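Local coordinates for protein 5-oxoprolinase subunit A (Thermus thermophilus, PDB 2DFA) that probably serves as the A subunit of an ATP-dependent 5-oxoprolinase, which opens 5-oxo-L-proline to L-glutamate in complex with PxpB and PxpC, at residues A[22-25]-A[26-30]; A[43-46]-A[47-51]; A[76-80]-A[81-85]; A[126-129]-A[130-134]. One frame throughout, in Å; residues are numbered along the deposited sequence. Where two conformers were deposited one is given.

Contact 1 of 4, residues A[22-25]-A[26-30]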
ATOM      1  N   ARG A  22      12.395  22.959  -0.957  1.00 44.78           N
ATOM      2  CA  ARG A  22      13.011  24.101  -0.284  1.00 48.33           C
ATOM      3  C   ARG A  22      13.665  25.080  -1.259  1.00 47.91           C
ATOM      4  O   ARG A  22      13.608  26.294  -1.065  1.00 48.18           O
ATOM      5  CB  ARG A  22      14.056  23.612   0.719  1.00 51.82           C
ATOM      6  CG  ARG A  22      13.495  22.742   1.829  1.00 57.56           C
ATOM      7  CD  ARG A  22      14.540  21.740   2.286  1.00 62.03           C
ATOM      8  NE  ARG A  22      14.968  20.889   1.178  1.00 66.19           N
ATOM      9  CZ  ARG A  22      15.908  19.952   1.269  1.00 67.58           C
ATOM     10  NH1 ARG A  22      16.528  19.737   2.423  1.00 67.90           N
ATOM     11  NH2 ARG A  22      16.226  19.228   0.204  1.00 68.31           N
ATOM     12  N   GLU A  23      14.282  24.551  -2.308  1.00 48.24           N
ATOM     13  CA  GLU A  23      14.953  25.384  -3.298  1.00 49.13           C
ATOM     14  C   GLU A  23      14.008  25.927  -4.365  1.00 47.87           C
ATOM     15  O   GLU A  23      14.208  27.031  -4.882  1.00 46.56           O
ATOM     16  CB  GLU A  23      16.072  24.592  -3.975  1.00 51.51           C
ATOM     17  CG  GLU A  23      17.178  24.117  -3.038  1.00 56.84           C
ATOM     18  CD  GLU A  23      16.686  23.133  -1.988  1.00 60.99           C
ATOM     19  OE1 GLU A  23      16.068  22.112  -2.365  1.00 62.39           O
ATOM     20  OE2 GLU A  23      16.922  23.380  -0.783  1.00 63.60           O
ATOM     21  N   ILE A  24      12.971  25.157  -4.682  1.00 45.49           N
ATOM     22  CA  ILE A  24      12.014  25.546  -5.711  1.00 43.46           C
ATOM     23  C   ILE A  24      10.922  26.531  -5.286  1.00 42.50           C
ATOM     24  O   ILE A  24      10.586  27.440  -6.039  1.00 41.78           O
ATOM     25  CB  ILE A  24      11.330  24.293  -6.321  1.00 43.67           C
ATOM     26  CG1 ILE A  24      12.348  23.470  -7.111  1.00 44.48           C
ATOM     27  CG2 ILE A  24      10.173  24.709  -7.222  1.00 43.86           C
ATOM     28  CD1 ILE A  24      12.800  24.122  -8.406  1.00 46.36           C
ATOM     29  N   PHE A  25      10.367  26.355  -4.092  1.00 43.42           N
ATOM     30  CA  PHE A  25       9.294  27.232  -3.622  1.00 44.42           C
ATOM     31  C   PHE A  25       9.570  28.731  -3.675  1.00 45.46           C
ATOM     32  O   PHE A  25       8.682  29.517  -4.003  1.00 44.40           O
ATOM     33  CB  PHE A  25       8.877  26.843  -2.204  1.00 47.02           C
ATOM     34  CG  PHE A  25       7.908  25.696  -2.154  1.00 48.74           C
ATOM     35  CD1 PHE A  25       8.163  24.523  -2.856  1.00 51.81           C
ATOM     36  CD2 PHE A  25       6.748  25.781  -1.393  1.00 49.45           C
ATOM     37  CE1 PHE A  25       7.272  23.450  -2.799  1.00 52.45           C
ATOM     38  CE2 PHE A  25       5.852  24.710  -1.330  1.00 50.77           C
ATOM     39  CZ  PHE A  25       6.115  23.546  -2.033  1.00 48.92           C
ATOM     40  N   PRO A  26      10.798  29.157  -3.348  1.00 45.88           N
ATOM     41  CA  PRO A  26      11.064  30.598  -3.400  1.00 47.49           C
ATOM     42  C   PRO A  26      11.154  31.149  -4.827  1.00 48.03           C
ATOM     43  O   PRO A  26      11.263  32.360  -5.026  1.00 48.40           O
ATOM     44  CB  PRO A  26      12.381  30.727  -2.637  1.00 47.62           C
ATOM     45  CG  PRO A  26      13.080  29.444  -2.970  1.00 47.96           C
ATOM     46  CD  PRO A  26      11.968  28.420  -2.837  1.00 46.60           C
ATOM     47  N   LEU A  27      11.086  30.260  -5.814  1.00 46.77           N
ATOM     48  CA  LEU A  27      11.184  30.661  -7.214  1.00 45.47           C
ATOM     49  C   LEU A  27       9.870  30.620  -7.997  1.00 44.49           C
ATOM     50  O   LEU A  27       9.714  31.332  -8.992  1.00 44.41           O
ATOM     51  CB  LEU A  27      12.201  29.770  -7.929  1.00 45.90           C
ATOM     52  CG  LEU A  27      13.580  29.616  -7.285  1.00 47.76           C
ATOM     53  CD1 LEU A  27      14.373  28.559  -8.036  1.00 47.67           C
ATOM     54  CD2 LEU A  27      14.309  30.952  -7.291  1.00 47.14           C
ATOM     55  N   VAL A  28       8.925  29.792  -7.562  1.00 41.91           N
ATOM     56  CA  VAL A  28       7.659  29.664  -8.283  1.00 40.10           C
ATOM     57  C   VAL A  28       6.506  30.418  -7.643  1.00 38.95           C
ATOM     58  O   VAL A  28       6.581  30.806  -6.478  1.00 41.09           O
ATOM     59  CB  VAL A  28       7.260  28.174  -8.418  1.00 41.63           C
ATOM     60  CG1 VAL A  28       8.373  27.401  -9.110  1.00 41.60           C
ATOM     61  CG2 VAL A  28       6.991  27.578  -7.050  1.00 40.27           C
ATOM     62  N   SER A  29       5.438  30.632  -8.406  1.00 36.98           N
ATOM     63  CA  SER A  29       4.270  31.317  -7.874  1.00 36.23           C
ATOM     64  C   SER A  29       3.167  30.322  -7.515  1.00 35.36           C
ATOM     65  O   SER A  29       2.291  30.637  -6.722  1.00 33.48           O
ATOM     66  CB  SER A  29       3.741  32.370  -8.862  1.00 36.13           C
ATOM     67  OG  SER A  29       3.452  31.812 -10.131  1.00 38.06           O
ATOM     68  N   SER A  30       3.212  29.123  -8.097  1.00 35.88           N
ATOM     69  CA  SER A  30       2.218  28.091  -7.795  1.00 34.71           C
ATOM     70  C   SER A  30       2.905  26.729  -7.724  1.00 34.13           C
ATOM     71  O   SER A  30       3.928  26.506  -8.367  1.00 32.82           O
ATOM     72  CB  SER A  30       1.099  28.046  -8.853  1.00 34.83           C
ATOM     73  OG  SER A  30       0.259  29.187  -8.797  0.50 36.16           O
TER
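The turn that carries the chain out of helix 21-24 toward strand 30-34 is organised around the carbonyl of Ile24, which receives the backbone N-H groups of both Leu27 and Val28. The Leu27 N to Ile24 O bond is 2.9 Å long, with its donor well above the carbonyl plane. Val28 N stands nearly in line with the carbonyl, but at 3.3 Å from Ile24 O its bond is longer and more bent, the angle at hydrogen being 137°. Pro26 lies inside this turn, third of the four residues from Ile24 to Leu27, and presents carbon where another residue would present an N-H: its CD packs 3.2 Å from Arg22 O, and its CG lies 3.3 Å from Glu23 O. Leu27 CD1 approaches the same Glu23 carbonyl.

Ile24 and Val28 also meet through their side chains. Ile24 CG2, trans to the backbone N, touches Val28 CG1 at 3.7 Å, and the two branches extend the apolar patch that both residues share with Ala7 of strand 2-9. On another flank the Phe25 side chain packs on Leu51 and Ala52 of helix 42-54, while Ile24 and Leu27 rest on Ala233 of helix 229-241.

The chemistry is that of a chain leaving a helix. Pro26 has no N-H to offer Arg22 O, whereas Ile24 O takes two donors at once, one three and one four residues on, with apolar packing beside them.

Contact 2 of 4, residues A[43-46]-A[47-51]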
ATOM      1  N   GLY A  43       2.093  13.485   6.338  1.00 29.39           N
ATOM      2  CA  GLY A  43       3.040  14.379   6.986  1.00 31.71           C
ATOM      3  C   GLY A  43       3.797  15.246   5.995  1.00 31.06           C
ATOM      4  O   GLY A  43       4.072  16.420   6.265  1.00 30.48           O
ATOM      5  N   ARG A  44       4.142  14.668   4.848  1.00 31.14           N
ATOM      6  CA  ARG A  44       4.860  15.398   3.805  1.00 31.28           C
ATOM      7  C   ARG A  44       3.957  16.429   3.132  1.00 31.45           C
ATOM      8  O   ARG A  44       4.424  17.476   2.680  1.00 29.50           O
ATOM      9  CB  ARG A  44       5.407  14.423   2.767  1.00 30.65           C
ATOM     10  CG  ARG A  44       6.478  13.505   3.320  1.00 32.78           C
ATOM     11  CD  ARG A  44       7.721  14.288   3.769  1.00 35.05           C
ATOM     12  NE  ARG A  44       8.837  13.383   4.051  1.00 38.05           N
ATOM     13  CZ  ARG A  44      10.098  13.769   4.239  1.00 40.87           C
ATOM     14  NH1 ARG A  44      10.426  15.057   4.180  1.00 39.35           N
ATOM     15  NH2 ARG A  44      11.038  12.858   4.472  1.00 40.37           N
ATOM     16  N   ILE A  45       2.662  16.131   3.052  1.00 29.36           N
ATOM     17  CA  ILE A  45       1.730  17.082   2.460  1.00 28.79           C
ATOM     18  C   ILE A  45       1.665  18.291   3.386  1.00 30.30           C
ATOM     19  O   ILE A  45       1.785  19.438   2.946  1.00 30.65           O
ATOM     20  CB  ILE A  45       0.311  16.474   2.314  1.00 31.23           C
ATOM     21  CG1 ILE A  45       0.328  15.368   1.249  1.00 30.49           C
ATOM     22  CG2 ILE A  45      -0.694  17.565   1.946  1.00 29.22           C
ATOM     23  CD1 ILE A  45      -1.018  14.668   1.050  1.00 32.47           C
ATOM     24  N   LEU A  46       1.478  18.023   4.675  1.00 29.44           N
ATOM     25  CA  LEU A  46       1.392  19.076   5.678  1.00 31.36           C
ATOM     26  C   LEU A  46       2.645  19.946   5.628  1.00 32.67           C
ATOM     27  O   LEU A  46       2.561  21.175   5.700  1.00 31.28           O
ATOM     28  CB  LEU A  46       1.234  18.464   7.072  1.00 33.03           C
ATOM     29  CG  LEU A  46       1.169  19.469   8.227  1.00 36.39           C
ATOM     30  CD1 LEU A  46       0.027  20.450   7.990  1.00 37.42           C
ATOM     31  CD2 LEU A  46       0.979  18.731   9.535  1.00 38.22           C
ATOM     32  N   GLU A  47       3.797  19.299   5.500  1.00 30.82           N
ATOM     33  CA  GLU A  47       5.077  19.996   5.424  1.00 34.48           C
ATOM     34  C   GLU A  47       5.155  20.907   4.192  1.00 34.28           C
ATOM     35  O   GLU A  47       5.600  22.060   4.286  1.00 32.75           O
ATOM     36  CB  GLU A  47       6.220  18.973   5.380  1.00 35.10           C
ATOM     37  CG  GLU A  47       7.588  19.565   5.061  1.00 39.86           C
ATOM     38  CD  GLU A  47       8.671  18.503   4.975  1.00 44.69           C
ATOM     39  OE1 GLU A  47       8.573  17.604   4.106  1.00 41.57           O
ATOM     40  OE2 GLU A  47       9.619  18.566   5.786  1.00 46.87           O
ATOM     41  N   ALA A  48       4.724  20.388   3.044  1.00 30.67           N
ATOM     42  CA  ALA A  48       4.753  21.137   1.793  1.00 30.86           C
ATOM     43  C   ALA A  48       3.801  22.321   1.822  1.00 30.64           C
ATOM     44  O   ALA A  48       4.111  23.388   1.293  1.00 30.40           O
ATOM     45  CB  ALA A  48       4.412  20.213   0.608  1.00 30.19           C
ATOM     46  N   VAL A  49       2.636  22.127   2.427  1.00 29.59           N
ATOM     47  CA  VAL A  49       1.647  23.194   2.530  1.00 30.96           C
ATOM     48  C   VAL A  49       2.192  24.303   3.424  1.00 32.35           C
ATOM     49  O   VAL A  49       2.031  25.495   3.130  1.00 33.10           O
ATOM     50  CB  VAL A  49       0.312  22.659   3.101  1.00 29.27           C
ATOM     51  CG1 VAL A  49      -0.612  23.812   3.467  1.00 27.71           C
ATOM     52  CG2 VAL A  49      -0.371  21.757   2.049  1.00 27.55           C
ATOM     53  N   ARG A  50       2.847  23.916   4.511  1.00 34.19           N
ATOM     54  CA  ARG A  50       3.417  24.904   5.419  1.00 37.54           C
ATOM     55  C   ARG A  50       4.504  25.698   4.704  1.00 38.08           C
ATOM     56  O   ARG A  50       4.579  26.921   4.838  1.00 37.50           O
ATOM     57  CB  ARG A  50       3.964  24.211   6.673  1.00 37.97           C
ATOM     58  CG  ARG A  50       2.837  23.715   7.578  1.00 41.09           C
ATOM     59  CD  ARG A  50       3.311  22.946   8.805  1.00 44.46           C
ATOM     60  NE  ARG A  50       2.192  22.740   9.728  1.00 46.06           N
ATOM     61  CZ  ARG A  50       2.218  21.943  10.790  1.00 47.91           C
ATOM     62  NH1 ARG A  50       3.311  21.251  11.089  1.00 49.84           N
ATOM     63  NH2 ARG A  50       1.142  21.839  11.559  1.00 50.05           N
ATOM     64  N   LEU A  51       5.330  25.003   3.927  1.00 38.91           N
ATOM     65  CA  LEU A  51       6.407  25.651   3.181  1.00 39.63           C
ATOM     66  C   LEU A  51       5.849  26.633   2.157  1.00 40.26           C
ATOM     67  O   LEU A  51       6.330  27.763   2.043  1.00 39.89           O
ATOM     68  CB  LEU A  51       7.264  24.599   2.472  1.00 41.21           C
ATOM     69  CG  LEU A  51       8.537  25.081   1.768  1.00 44.29           C
ATOM     70  CD1 LEU A  51       9.514  25.653   2.797  1.00 45.42           C
ATOM     71  CD2 LEU A  51       9.178  23.916   1.025  1.00 44.93           C
TER
HETATM   72  O   HOH W   1       7.129  17.497   2.039  1.00 32.53           O
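Arg44 and Glu47 lie side by side along helix 42-54, pointing the same way, and join in a salt bridge. Arg44 NH1 reaches Glu47 OE1 at 3.2 Å; the oxygen sits at the edge of the guanidinium, in its plane, and receives the N-H on its syn lone pair. The two planes are 48° apart, and one N-H makes the bond; Glu47 OE2 is farther, 3.9 Å from Arg44 NH1. The arginine gets there by folding back at chi2 (-64°), whereas the glutamate runs extended, its CG opposite the backbone N (chi1 170°). A water donates to Arg44 O at 2.8 Å, so that this carbonyl serves the water as well as Ala48 N. Arg44 NE is bound to Gly14 O, which helps fix the guanidinium's rotation.

Leu46 meets Arg50, one turn later, by quite different means. Its CD2 lies over one face of the guanidinium, offset toward the rim, with Arg50 CZ 3.7 Å from CD2. Leu46 CD1 approaches Arg50 NE at 3.6 Å, and that nitrogen has a weak, long ion pair with Glu101.

The buried side of the helix carries Ile45, whose CG2 is 4.2 Å from Val49 CG2. These two residues face Leu94, Phe97 and Leu98 of helix 80-100, while Ala48 and Val49 rest on Leu33, within the beta-alpha-beta unit of strand 30-34, helix 42-54 and strand 58-62.

Contact 3 of 4, residues A[76-80]-A[81-85]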
ATOM      1  N   MET A  76      -2.376   3.137 -16.418  1.00 34.63           N
ATOM      2  CA  MET A  76      -3.225   2.175 -15.711  1.00 34.53           C
ATOM      3  C   MET A  76      -4.628   2.220 -16.309  1.00 35.42           C
ATOM      4  O   MET A  76      -5.198   3.296 -16.500  1.00 35.28           O
ATOM      5  CB  MET A  76      -3.313   2.499 -14.212  1.00 33.87           C
ATOM      6  CG  MET A  76      -2.045   2.238 -13.419  1.00 31.19           C
ATOM      7  SD  MET A  76      -2.283   2.413 -11.649  1.00 32.74           S
ATOM      8  CE  MET A  76      -3.236   0.906 -11.268  1.00 34.72           C
ATOM      9  N   ALA A  77      -5.188   1.051 -16.591  1.00 36.38           N
ATOM     10  CA  ALA A  77      -6.519   0.970 -17.185  1.00 35.78           C
ATOM     11  C   ALA A  77      -7.662   1.262 -16.211  1.00 35.91           C
ATOM     12  O   ALA A  77      -8.499   0.397 -15.955  1.00 33.90           O
ATOM     13  CB  ALA A  77      -6.713  -0.404 -17.821  1.00 36.05           C
ATOM     14  N   LEU A  78      -7.702   2.479 -15.668  1.00 35.12           N
ATOM     15  CA  LEU A  78      -8.773   2.856 -14.750  1.00 34.28           C
ATOM     16  C   LEU A  78     -10.034   3.206 -15.534  1.00 33.46           C
ATOM     17  O   LEU A  78      -9.961   3.831 -16.592  1.00 33.17           O
ATOM     18  CB  LEU A  78      -8.377   4.077 -13.906  1.00 33.66           C
ATOM     19  CG  LEU A  78      -7.839   3.880 -12.485  1.00 32.13           C
ATOM     20  CD1 LEU A  78      -6.540   3.084 -12.519  1.00 34.13           C
ATOM     21  CD2 LEU A  78      -7.603   5.252 -11.849  1.00 32.26           C
ATOM     22  N   SER A  79     -11.189   2.803 -15.016  1.00 33.96           N
ATOM     23  CA  SER A  79     -12.453   3.124 -15.669  1.00 32.79           C
ATOM     24  C   SER A  79     -12.711   4.594 -15.357  1.00 33.22           C
ATOM     25  O   SER A  79     -12.144   5.135 -14.410  1.00 31.62           O
ATOM     26  CB  SER A  79     -13.593   2.289 -15.085  1.00 33.49           C
ATOM     27  OG  SER A  79     -13.799   2.605 -13.719  1.00 32.07           O
ATOM     28  N   PRO A  80     -13.562   5.263 -16.148  1.00 34.08           N
ATOM     29  CA  PRO A  80     -13.805   6.673 -15.835  1.00 33.49           C
ATOM     30  C   PRO A  80     -14.354   6.850 -14.420  1.00 33.16           C
ATOM     31  O   PRO A  80     -14.045   7.839 -13.742  1.00 30.74           O
ATOM     32  CB  PRO A  80     -14.783   7.119 -16.935  1.00 35.83           C
ATOM     33  CG  PRO A  80     -15.381   5.835 -17.459  1.00 36.24           C
ATOM     34  CD  PRO A  80     -14.222   4.871 -17.406  1.00 34.80           C
ATOM     35  N   GLU A  81     -15.146   5.880 -13.968  1.00 31.14           N
ATOM     36  CA  GLU A  81     -15.720   5.926 -12.623  1.00 31.66           C
ATOM     37  C   GLU A  81     -14.593   5.933 -11.586  1.00 30.32           C
ATOM     38  O   GLU A  81     -14.634   6.671 -10.604  1.00 29.40           O
ATOM     39  CB  GLU A  81     -16.612   4.701 -12.368  1.00 36.63           C
ATOM     40  CG  GLU A  81     -17.918   4.623 -13.174  1.00 41.39           C
ATOM     41  CD  GLU A  81     -17.718   4.367 -14.664  1.00 44.24           C
ATOM     42  OE1 GLU A  81     -16.739   3.694 -15.048  1.00 43.48           O
ATOM     43  OE2 GLU A  81     -18.563   4.831 -15.458  1.00 50.14           O
ATOM     44  N   GLU A  82     -13.593   5.084 -11.805  1.00 29.16           N
ATOM     45  CA  GLU A  82     -12.465   4.997 -10.886  1.00 29.11           C
ATOM     46  C   GLU A  82     -11.634   6.282 -10.913  1.00 26.62           C
ATOM     47  O   GLU A  82     -11.170   6.738  -9.875  1.00 27.51           O
ATOM     48  CB  GLU A  82     -11.613   3.770 -11.238  1.00 31.42           C
ATOM     49  CG  GLU A  82     -12.417   2.476 -11.093  1.00 34.56           C
ATOM     50  CD  GLU A  82     -11.734   1.239 -11.659  1.00 35.95           C
ATOM     51  OE1 GLU A  82     -10.890   1.352 -12.578  1.00 36.65           O
ATOM     52  OE2 GLU A  82     -12.075   0.137 -11.190  1.00 42.82           O
ATOM     53  N   VAL A  83     -11.452   6.867 -12.093  1.00 25.90           N
ATOM     54  CA  VAL A  83     -10.685   8.116 -12.210  1.00 27.92           C
ATOM     55  C   VAL A  83     -11.381   9.226 -11.407  1.00 27.91           C
ATOM     56  O   VAL A  83     -10.753   9.966 -10.635  1.00 27.09           O
ATOM     57  CB  VAL A  83     -10.565   8.552 -13.694  1.00 27.45           C
ATOM     58  CG1 VAL A  83     -10.005   9.980 -13.794  1.00 25.65           C
ATOM     59  CG2 VAL A  83      -9.665   7.577 -14.442  1.00 26.90           C
ATOM     60  N   TYR A  84     -12.689   9.325 -11.601  1.00 27.79           N
ATOM     61  CA  TYR A  84     -13.514  10.311 -10.901  1.00 26.80           C
ATOM     62  C   TYR A  84     -13.385  10.202  -9.374  1.00 26.59           C
ATOM     63  O   TYR A  84     -13.151  11.200  -8.682  1.00 25.09           O
ATOM     64  CB  TYR A  84     -14.975  10.109 -11.307  1.00 27.28           C
ATOM     65  CG  TYR A  84     -15.968  10.965 -10.558  1.00 28.06           C
ATOM     66  CD1 TYR A  84     -16.186  12.297 -10.919  1.00 29.65           C
ATOM     67  CD2 TYR A  84     -16.713  10.433  -9.503  1.00 30.21           C
ATOM     68  CE1 TYR A  84     -17.129  13.077 -10.248  1.00 29.21           C
ATOM     69  CE2 TYR A  84     -17.658  11.203  -8.828  1.00 30.00           C
ATOM     70  CZ  TYR A  84     -17.863  12.523  -9.211  1.00 32.57           C
ATOM     71  OH  TYR A  84     -18.833  13.273  -8.582  1.00 31.40           O
ATOM     72  N   ALA A  85     -13.537   8.987  -8.852  1.00 25.08           N
ATOM     73  CA  ALA A  85     -13.451   8.753  -7.415  1.00 25.58           C
ATOM     74  C   ALA A  85     -12.048   9.013  -6.865  1.00 26.37           C
ATOM     75  O   ALA A  85     -11.890   9.621  -5.804  1.00 25.70           O
ATOM     76  CB  ALA A  85     -13.880   7.310  -7.088  1.00 26.81           C
TER
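The backbone stays extended through Leu78 and Ser79 and then coils at Pro80, where the first helical bonds form, Val83 N to Ser79 O at 3.0 Å and Tyr84 N to Pro80 O at 2.9 Å. Ser79 occupies the N-cap, and its side chain turns back over the helix start: with OG set between the backbone N and the carbonyl carbon (chi1 64°), the hydroxyl accepts Glu82 N at 3.1 Å. Glu82 bonds back to the cap residue: its side chain, extended beyond CG, brings OE1 2.9 Å from Ser79 N in an almost straight bond (170°), although the N-H arrives from above the carboxylate plane. So near the helix N terminus, the Glu82 carboxylate is probably stabilised by the helix dipole. The same oxygen forms a salt bridge with Arg74 of a third subunit, so Glu82 links the cap to the assembly. Glu81 lies alongside the Pro80 ring, with its OE1 3.5 Å from Pro80 CG.

Behind the polar cap, Leu78 CB packs 3.8 Å from Val83 CG2, joining the residue before the N-cap to the helix's first turn. Val83 also faces Ala127 and Ile128 of helix 122-135. The reciprocal bonds of Ser79 and Glu82 are a capping box, and with the flanking Leu78-Val83 contact, a hydrophobic staple, they form a classic start for an alpha helix, here helix 80-100.

Contact 4 of 4, residues A[126-129]-A[130-134]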
ATOM      1  N   ARG A 126     -12.780  13.691 -19.180  1.00 32.20           N
ATOM      2  CA  ARG A 126     -14.094  14.070 -18.673  1.00 32.15           C
ATOM      3  C   ARG A 126     -14.246  13.726 -17.192  1.00 29.78           C
ATOM      4  O   ARG A 126     -14.781  14.523 -16.420  1.00 30.99           O
ATOM      5  CB  ARG A 126     -15.197  13.372 -19.478  1.00 33.53           C
ATOM      6  CG  ARG A 126     -16.594  13.532 -18.895  1.00 35.65           C
ATOM      7  CD  ARG A 126     -17.652  12.841 -19.759  1.00 37.30           C
ATOM      8  NE  ARG A 126     -18.959  12.811 -19.104  1.00 38.64           N
ATOM      9  CZ  ARG A 126     -19.329  11.915 -18.190  1.00 39.27           C
ATOM     10  NH1 ARG A 126     -18.495  10.954 -17.810  1.00 39.81           N
ATOM     11  NH2 ARG A 126     -20.541  11.983 -17.648  1.00 40.67           N
ATOM     12  N   ALA A 127     -13.780  12.540 -16.797  1.00 29.19           N
ATOM     13  CA  ALA A 127     -13.870  12.112 -15.401  1.00 26.88           C
ATOM     14  C   ALA A 127     -13.119  13.065 -14.476  1.00 27.05           C
ATOM     15  O   ALA A 127     -13.600  13.399 -13.399  1.00 26.72           O
ATOM     16  CB  ALA A 127     -13.325  10.685 -15.240  1.00 26.58           C
ATOM     17  N   ILE A 128     -11.937  13.500 -14.896  1.00 26.98           N
ATOM     18  CA  ILE A 128     -11.151  14.421 -14.087  1.00 27.99           C
ATOM     19  C   ILE A 128     -11.903  15.741 -13.958  1.00 29.05           C
ATOM     20  O   ILE A 128     -12.060  16.288 -12.860  1.00 27.15           O
ATOM     21  CB  ILE A 128      -9.781  14.697 -14.734  1.00 28.04           C
ATOM     22  CG1 ILE A 128      -8.947  13.415 -14.750  1.00 27.20           C
ATOM     23  CG2 ILE A 128      -9.058  15.813 -13.964  1.00 30.03           C
ATOM     24  CD1 ILE A 128      -7.626  13.553 -15.478  1.00 27.41           C
ATOM     25  N   ALA A 129     -12.373  16.243 -15.094  1.00 29.31           N
ATOM     26  CA  ALA A 129     -13.107  17.496 -15.136  1.00 29.47           C
ATOM     27  C   ALA A 129     -14.337  17.470 -14.231  1.00 30.19           C
ATOM     28  O   ALA A 129     -14.572  18.412 -13.476  1.00 30.58           O
ATOM     29  CB  ALA A 129     -13.510  17.807 -16.577  1.00 28.42           C
ATOM     30  N   LEU A 130     -15.123  16.397 -14.298  1.00 29.79           N
ATOM     31  CA  LEU A 130     -16.316  16.302 -13.462  1.00 30.14           C
ATOM     32  C   LEU A 130     -15.996  16.195 -11.974  1.00 29.90           C
ATOM     33  O   LEU A 130     -16.721  16.738 -11.143  1.00 29.34           O
ATOM     34  CB  LEU A 130     -17.193  15.127 -13.909  1.00 31.34           C
ATOM     35  CG  LEU A 130     -17.810  15.342 -15.302  1.00 35.46           C
ATOM     36  CD1 LEU A 130     -18.747  14.186 -15.643  1.00 35.92           C
ATOM     37  CD2 LEU A 130     -18.567  16.675 -15.329  1.00 35.78           C
ATOM     38  N   ALA A 131     -14.913  15.501 -11.633  1.00 29.90           N
ATOM     39  CA  ALA A 131     -14.512  15.376 -10.231  1.00 29.41           C
ATOM     40  C   ALA A 131     -14.186  16.763  -9.693  1.00 29.36           C
ATOM     41  O   ALA A 131     -14.643  17.145  -8.615  1.00 29.28           O
ATOM     42  CB  ALA A 131     -13.281  14.468 -10.099  1.00 30.30           C
ATOM     43  N   VAL A 132     -13.384  17.508 -10.444  1.00 28.56           N
ATOM     44  CA  VAL A 132     -13.008  18.864 -10.042  1.00 29.75           C
ATOM     45  C   VAL A 132     -14.247  19.749  -9.934  1.00 30.31           C
ATOM     46  O   VAL A 132     -14.396  20.506  -8.975  1.00 31.35           O
ATOM     47  CB  VAL A 132     -12.040  19.502 -11.060  1.00 30.15           C
ATOM     48  CG1 VAL A 132     -11.833  20.990 -10.737  1.00 31.65           C
ATOM     49  CG2 VAL A 132     -10.707  18.768 -11.031  1.00 30.06           C
ATOM     50  N   LYS A 133     -15.135  19.649 -10.921  1.00 30.79           N
ATOM     51  CA  LYS A 133     -16.352  20.458 -10.929  1.00 32.01           C
ATOM     52  C   LYS A 133     -17.268  20.120  -9.755  1.00 32.33           C
ATOM     53  O   LYS A 133     -17.861  21.012  -9.146  1.00 33.28           O
ATOM     54  CB  LYS A 133     -17.120  20.266 -12.243  1.00 31.13           C
ATOM     55  CG  LYS A 133     -18.329  21.197 -12.380  1.00 33.49           C
ATOM     56  CD  LYS A 133     -19.104  20.947 -13.664  1.00 33.73           C
ATOM     57  CE  LYS A 133     -20.174  22.021 -13.882  1.00 36.17           C
ATOM     58  NZ  LYS A 133     -20.875  21.835 -15.180  1.00 36.81           N
ATOM     59  N   ALA A 134     -17.383  18.832  -9.445  1.00 31.36           N
ATOM     60  CA  ALA A 134     -18.229  18.380  -8.345  1.00 32.04           C
ATOM     61  C   ALA A 134     -17.723  18.886  -6.995  1.00 33.24           C
ATOM     62  O   ALA A 134     -18.515  19.126  -6.082  1.00 31.66           O
ATOM     63  CB  ALA A 134     -18.305  16.841  -8.333  1.00 34.07           C
TER
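Backbone bonds join the two halves of this stretch of helix 122-135: Leu130 N to Arg126 O at 2.9 Å, Ala131 N to Ala127 O at 3.0 Å, Val132 N to Ile128 O at 3.0 Å and Lys133 N to Ala129 O at 2.9 Å, the regular four-residue spacing of an alpha helix.

Apolar contact with a charged group comes from Arg126 and Leu130. The arginine is extended from CG to NE, and its last torsion, chi4 -82°, turns the guanidinium broadside, so that Leu130 CD1 sits over the centre of one face, 3.5 Å from Arg126 CZ. A lattice contact may also influence the arginine's pose.

The helix belongs to the layer outside the curled parallel sheet, an arrangement consistent with a distorted beta/alpha barrel. Against it lies helix 80-100, with Tyr84 on Ala131 and Ala134; the small alanines allow a close approach.

Purely apolar packing within the segment is loose, Ile128 CG2 being 4.5 Å from Val132 CG2; both side chains find further partners, Ile128 on Leu114 and Ala118 of helix 112-120, Val132 on Val108 and Leu139. As for polar ends, the extended Lys133 carries NZ to the carbonyl oxygen of Ala156, where it forms a hydrogen bond.

From the N terminus the contacts follow in series, without nesting or crossing, and each is a short-range one. Contact 1 closes the turn between helix 21-24 and strand 30-34; contact 2 lies within the next helix, 42-54. These two touch through the Phe25 ring, whose CE2 is 3.4 Å from Ala48 O. Contact 3 opens helix 80-100, its centre about 27 Å from that of contact 2, and contact 4, in helix 122-135, touches contact 3, Pro80 O lying 3.3 Å from Ala127 CB. Contacts 1 and 3 fall on opposite sides of the chain's centre; contacts 2 and 3 both meet the second subunit.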